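Local coordinates for protein arylamine n-acetyltransferase (Mycobacterium smegmatis, PDB 1W5R) that catalyses, in its natural form, the transfer of an acetyl group from acetyl-coenzyme A to arylamine substrates, at residues G26-I31 with G125-D130; L211-V216 with D250-R255. The protein carries 1 engineered substitution. All blocks are in the same frame, centred on the assembly; numbering follows the deposited sequence.

Overall arrangement
Both contacts lay a helix on a strand of an antiparallel sheet, each through a few buried aliphatic groups. Contact 1 joins helix 25-38 to strand 127-129; contact 2 joins strand 212-216 to helix 245-255, later in the chain. Their centres are about 25 Å apart on opposite sides of the chain's centre, and their nearest atoms are about 9 Å apart, so they do not touch. Contact 1 borders the probable active site: D130 ends its strand segment and is hydrogen-bonded to H113, a pair consistent with the Cys-His-Asp triad of this family, whose cysteine is replaced here by an engineered glutamine. In contact 2 the helix packs against the five-stranded sheet that holds strand 212-216.

Contact 1 (G26-I31 with G125-D130); sequences GTLHAI and GRYLVD
L28, on helix 25-38, and V129, on strand 127-129, reach toward each other tip to tip. The two methyls of L28 form a fork over one methyl of V129: CG2 of V129 is 4.1 Å from CD2 of L28 and equally 4.1 Å from its CD1. The leucine holds CG anti to its own backbone N (chi1 -169°), which carries the fork out from the helix toward the strand. In V129 it is CG1 that takes the position anti to N (chi1 175°), turning CG2 to the backbone N side and up to the fork.

Y127, two residues back on the strand, also directs its CB toward the helix. CD2 of L28 meets that CB at 4.3 Å and stands oblique to the phenol ring, so this methyl touches both strand residues. L128, between them, directs its CB away from the helix; its side chain packs on V115 and L138. The backbones stay well apart, with 8.9 Å between CA of L28 and CA of V129, a gap bridged wholly by side chains.

L80 and L84 of helix 73-87 extend the apolar layer, L80 against V129 and L84 against L28. D130, the next residue after V129, has its carboxylate held by hydrogen bonds, OD2 to NE2 of H113 and OD1 to ND2 of N77.

No hydrogen bond crosses between the segments, and only 115 Å² is buried between them. The chemistry is therefore dispersion and the exclusion of water, joining helix to strand next to the aspartate that probably serves the catalytic triad.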
# COMPACT_ATOMS: atom_id res chain seq x y z
N GLY A 26 20.60 26.76 7.95
CA GLY A 26 20.41 25.49 8.66
C GLY A 26 19.06 25.40 9.35
O GLY A 26 18.38 24.37 9.30
N THR A 27 18.66 26.49 9.99
CA THR A 27 17.37 26.57 10.68
C THR A 27 16.22 26.47 9.66
O THR A 27 15.24 25.79 9.92
CB THR A 27 17.23 27.86 11.49
OG1 THR A 27 18.19 27.85 12.55
CG2 THR A 27 15.83 28.00 12.09
N LEU A 28 16.37 27.15 8.53
CA LEU A 28 15.34 27.13 7.49
C LEU A 28 15.08 25.70 7.03
O LEU A 28 13.92 25.27 6.93
CB LEU A 28 15.72 28.05 6.33
CG LEU A 28 14.61 28.32 5.30
CD1 LEU A 28 13.38 28.98 5.92
CD2 LEU A 28 15.18 29.18 4.18
N HIS A 29 16.15 24.95 6.78
CA HIS A 29 16.01 23.53 6.42
C HIS A 29 15.32 22.72 7.53
O HIS A 29 14.42 21.92 7.27
CB HIS A 29 17.39 22.92 6.11
CG HIS A 29 17.93 23.31 4.77
ND1 HIS A 29 17.76 22.52 3.65
CD2 HIS A 29 18.63 24.39 4.37
CE1 HIS A 29 18.34 23.11 2.62
NE2 HIS A 29 18.88 24.24 3.03
N ALA A 30 15.74 22.92 8.77
CA ALA A 30 15.19 22.16 9.89
C ALA A 30 13.70 22.44 10.10
O ALA A 30 12.92 21.52 10.35
CB ALA A 30 15.97 22.43 11.18
N ILE A 31 13.32 23.72 10.00
CA ILE A 31 11.92 24.10 10.19
C ILE A 31 11.03 23.53 9.09
O ILE A 31 9.97 22.98 9.38
CB ILE A 31 11.77 25.63 10.31
CG1 ILE A 31 12.34 26.11 11.65
CG2 ILE A 31 10.29 26.05 10.18
CD1 ILE A 31 12.19 27.59 11.90
N GLY A 125 21.06 36.06 -1.77
CA GLY A 125 19.89 35.87 -2.61
C GLY A 125 18.67 35.46 -1.80
O GLY A 125 18.59 35.71 -0.60
N ARG A 126 17.71 34.83 -2.47
CA ARG A 126 16.46 34.43 -1.82
C ARG A 126 16.18 32.96 -2.03
O ARG A 126 16.72 32.34 -2.95
CB ARG A 126 15.29 35.27 -2.33
CG ARG A 126 15.50 36.78 -2.18
CD ARG A 126 14.22 37.55 -2.43
NE ARG A 126 13.30 37.46 -1.29
CZ ARG A 126 13.29 38.29 -0.25
NH1 ARG A 126 14.18 39.28 -0.17
NH2 ARG A 126 12.42 38.13 0.74
N TYR A 127 15.33 32.41 -1.15
CA TYR A 127 14.93 31.01 -1.22
C TYR A 127 13.43 30.88 -1.39
O TYR A 127 12.65 31.60 -0.76
CB TYR A 127 15.35 30.29 0.06
CG TYR A 127 16.85 30.19 0.14
CD1 TYR A 127 17.61 31.24 0.65
CD2 TYR A 127 17.50 29.05 -0.32
CE1 TYR A 127 19.01 31.15 0.70
CE2 TYR A 127 18.88 28.94 -0.27
CZ TYR A 127 19.63 29.98 0.23
OH TYR A 127 21.00 29.84 0.26
N LEU A 128 13.03 29.97 -2.28
CA LEU A 128 11.63 29.55 -2.36
C LEU A 128 11.34 28.58 -1.22
O LEU A 128 12.05 27.59 -1.02
CB LEU A 128 11.34 28.90 -3.71
CG LEU A 128 9.90 28.37 -3.88
CD1 LEU A 128 8.87 29.49 -3.77
CD2 LEU A 128 9.79 27.61 -5.18
N VAL A 129 10.27 28.87 -0.48
CA VAL A 129 9.84 28.01 0.61
C VAL A 129 8.35 27.75 0.40
O VAL A 129 7.57 28.68 0.20
CB VAL A 129 10.09 28.66 1.99
CG1 VAL A 129 9.52 27.80 3.10
CG2 VAL A 129 11.61 28.84 2.20
N ASP A 130 7.97 26.47 0.40
CA ASP A 130 6.57 26.12 0.17
C ASP A 130 6.29 24.84 0.92
O ASP A 130 6.71 23.77 0.51
CB ASP A 130 6.33 25.94 -1.33
CG ASP A 130 4.90 25.51 -1.67
OD1 ASP A 130 4.02 25.52 -0.77
OD2 ASP A 130 4.66 25.17 -2.85

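Contact 2 (L211-V216 with D250-R255); sequences LTVAVV and DAIVNR
V213 and I252 have the nearest CA atoms between segments 211-216 and 250-255, 7.5 Å apart, and no hydrogen bond crosses from one segment to the other. I252 carries the helix side of the contact, meeting two residues on the same face of the strand segment.

Its CB leaves the helix neither toward the strand nor away from it; the outer part of the side chain closes the distance. CG1 lies beside the backbone N and anti to the carbonyl carbon (chi1 -73°), and the next torsion is extended (chi2 171°), which sends CD1 on toward L211. There CD1 of I252 and CD2 of L211 meet tip to tip at 4.0 Å. L211 answers with CG anti to its own N, which carries its branched end toward the helix, where CD2 makes the contact.

V213 touches further back along the isoleucine: its CG2 is 4.3 Å from CG1 of I252. The methylene thus rests by the valine while the terminal methyl goes to the leucine, and one branch of I252 serves both. The contact is small, 117 Å² in all, but all three residues are buried. L44 and L47 of helix 44-47 close on L211, and F256 lies against V213.

The helix continues the packing over the sheet, with A251 on F242 and R255 on I240, both of strand 236-242; R255 also packs on R233 of the second subunit. Backbone hydrogen bonds of V213 with L224 and of V215 with Y222 tie the strand to its antiparallel neighbour 220-225. A helix packed on one face of an antiparallel sheet in this way is consistent with the α/β lid domain of arylamine N-acetyltransferases.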
# COMPACT_ATOMS: atom_id res chain seq x y z
N LEU A 211 -12.03 15.79 -0.79
CA LEU A 211 -11.21 15.78 0.41
C LEU A 211 -9.76 15.49 0.05
O LEU A 211 -9.48 14.46 -0.58
CB LEU A 211 -11.70 14.67 1.34
CG LEU A 211 -10.81 14.32 2.54
CD1 LEU A 211 -10.92 15.38 3.60
CD2 LEU A 211 -11.17 12.95 3.12
N THR A 212 -8.85 16.38 0.45
CA THR A 212 -7.41 16.15 0.27
C THR A 212 -6.72 16.30 1.62
O THR A 212 -6.89 17.32 2.30
CB THR A 212 -6.76 17.13 -0.71
OG1 THR A 212 -7.32 16.96 -2.01
CG2 THR A 212 -5.24 16.92 -0.78
N VAL A 213 -5.97 15.27 2.01
CA VAL A 213 -5.19 15.29 3.25
C VAL A 213 -3.80 14.78 2.91
O VAL A 213 -3.65 13.81 2.17
CB VAL A 213 -5.86 14.42 4.36
CG1 VAL A 213 -5.10 14.55 5.68
CG2 VAL A 213 -7.31 14.83 4.57
N ALA A 214 -2.76 15.43 3.42
CA ALA A 214 -1.41 14.97 3.09
C ALA A 214 -0.42 15.25 4.20
O ALA A 214 -0.65 16.11 5.05
CB ALA A 214 -0.93 15.61 1.78
N VAL A 215 0.68 14.51 4.19
CA VAL A 215 1.78 14.78 5.13
C VAL A 215 3.03 14.19 4.49
O VAL A 215 2.94 13.29 3.65
CB VAL A 215 1.51 14.20 6.54
CG1 VAL A 215 1.64 12.66 6.57
CG2 VAL A 215 2.39 14.88 7.58
N VAL A 216 4.20 14.69 4.88
CA VAL A 216 5.44 14.19 4.28
C VAL A 216 6.45 13.91 5.38
O VAL A 216 6.82 14.80 6.14
CB VAL A 216 6.06 15.19 3.26
CG1 VAL A 216 7.33 14.60 2.63
CG2 VAL A 216 5.05 15.52 2.16
N ASP A 250 -10.81 7.28 10.26
CA ASP A 250 -9.75 6.70 11.08
C ASP A 250 -8.37 7.12 10.59
O ASP A 250 -7.50 7.44 11.41
CB ASP A 250 -9.84 5.17 11.15
CG ASP A 250 -8.61 4.55 11.80
OD1 ASP A 250 -7.80 3.93 11.07
OD2 ASP A 250 -8.42 4.70 13.03
N ALA A 251 -8.16 7.14 9.27
CA ALA A 251 -6.89 7.57 8.70
C ALA A 251 -6.63 9.03 9.04
O ALA A 251 -5.53 9.40 9.46
CB ALA A 251 -6.87 7.35 7.18
N ILE A 252 -7.66 9.86 8.90
CA ILE A 252 -7.55 11.29 9.20
C ILE A 252 -7.06 11.52 10.63
O ILE A 252 -6.15 12.30 10.88
CB ILE A 252 -8.89 12.00 8.92
CG1 ILE A 252 -9.13 12.12 7.41
CG2 ILE A 252 -8.94 13.38 9.58
CD1 ILE A 252 -10.53 12.61 7.04
N VAL A 253 -7.66 10.80 11.58
CA VAL A 253 -7.33 10.98 13.00
C VAL A 253 -5.99 10.35 13.39
O VAL A 253 -5.16 10.97 14.05
CB VAL A 253 -8.47 10.42 13.90
CG1 VAL A 253 -8.13 10.59 15.38
CG2 VAL A 253 -9.77 11.12 13.59
N ASN A 254 -5.77 9.12 12.94
CA ASN A 254 -4.66 8.30 13.44
C ASN A 254 -3.43 8.20 12.54
O ASN A 254 -2.31 8.02 13.03
CB ASN A 254 -5.18 6.92 13.86
CG ASN A 254 -6.17 7.00 15.00
OD1 ASN A 254 -7.34 6.65 14.86
ND2 ASN A 254 -5.72 7.51 16.14
N ARG A 255 -3.63 8.29 11.23
CA ARG A 255 -2.51 8.41 10.30
C ARG A 255 -2.04 9.87 10.21
O ARG A 255 -0.84 10.15 10.29
CB ARG A 255 -2.88 7.90 8.91
CG ARG A 255 -2.91 6.38 8.71
CD ARG A 255 -3.07 6.09 7.22
NE ARG A 255 -2.89 4.68 6.86
CZ ARG A 255 -1.81 4.18 6.27
NH1 ARG A 255 -0.77 4.96 5.97
NH2 ARG A 255 -1.75 2.89 5.98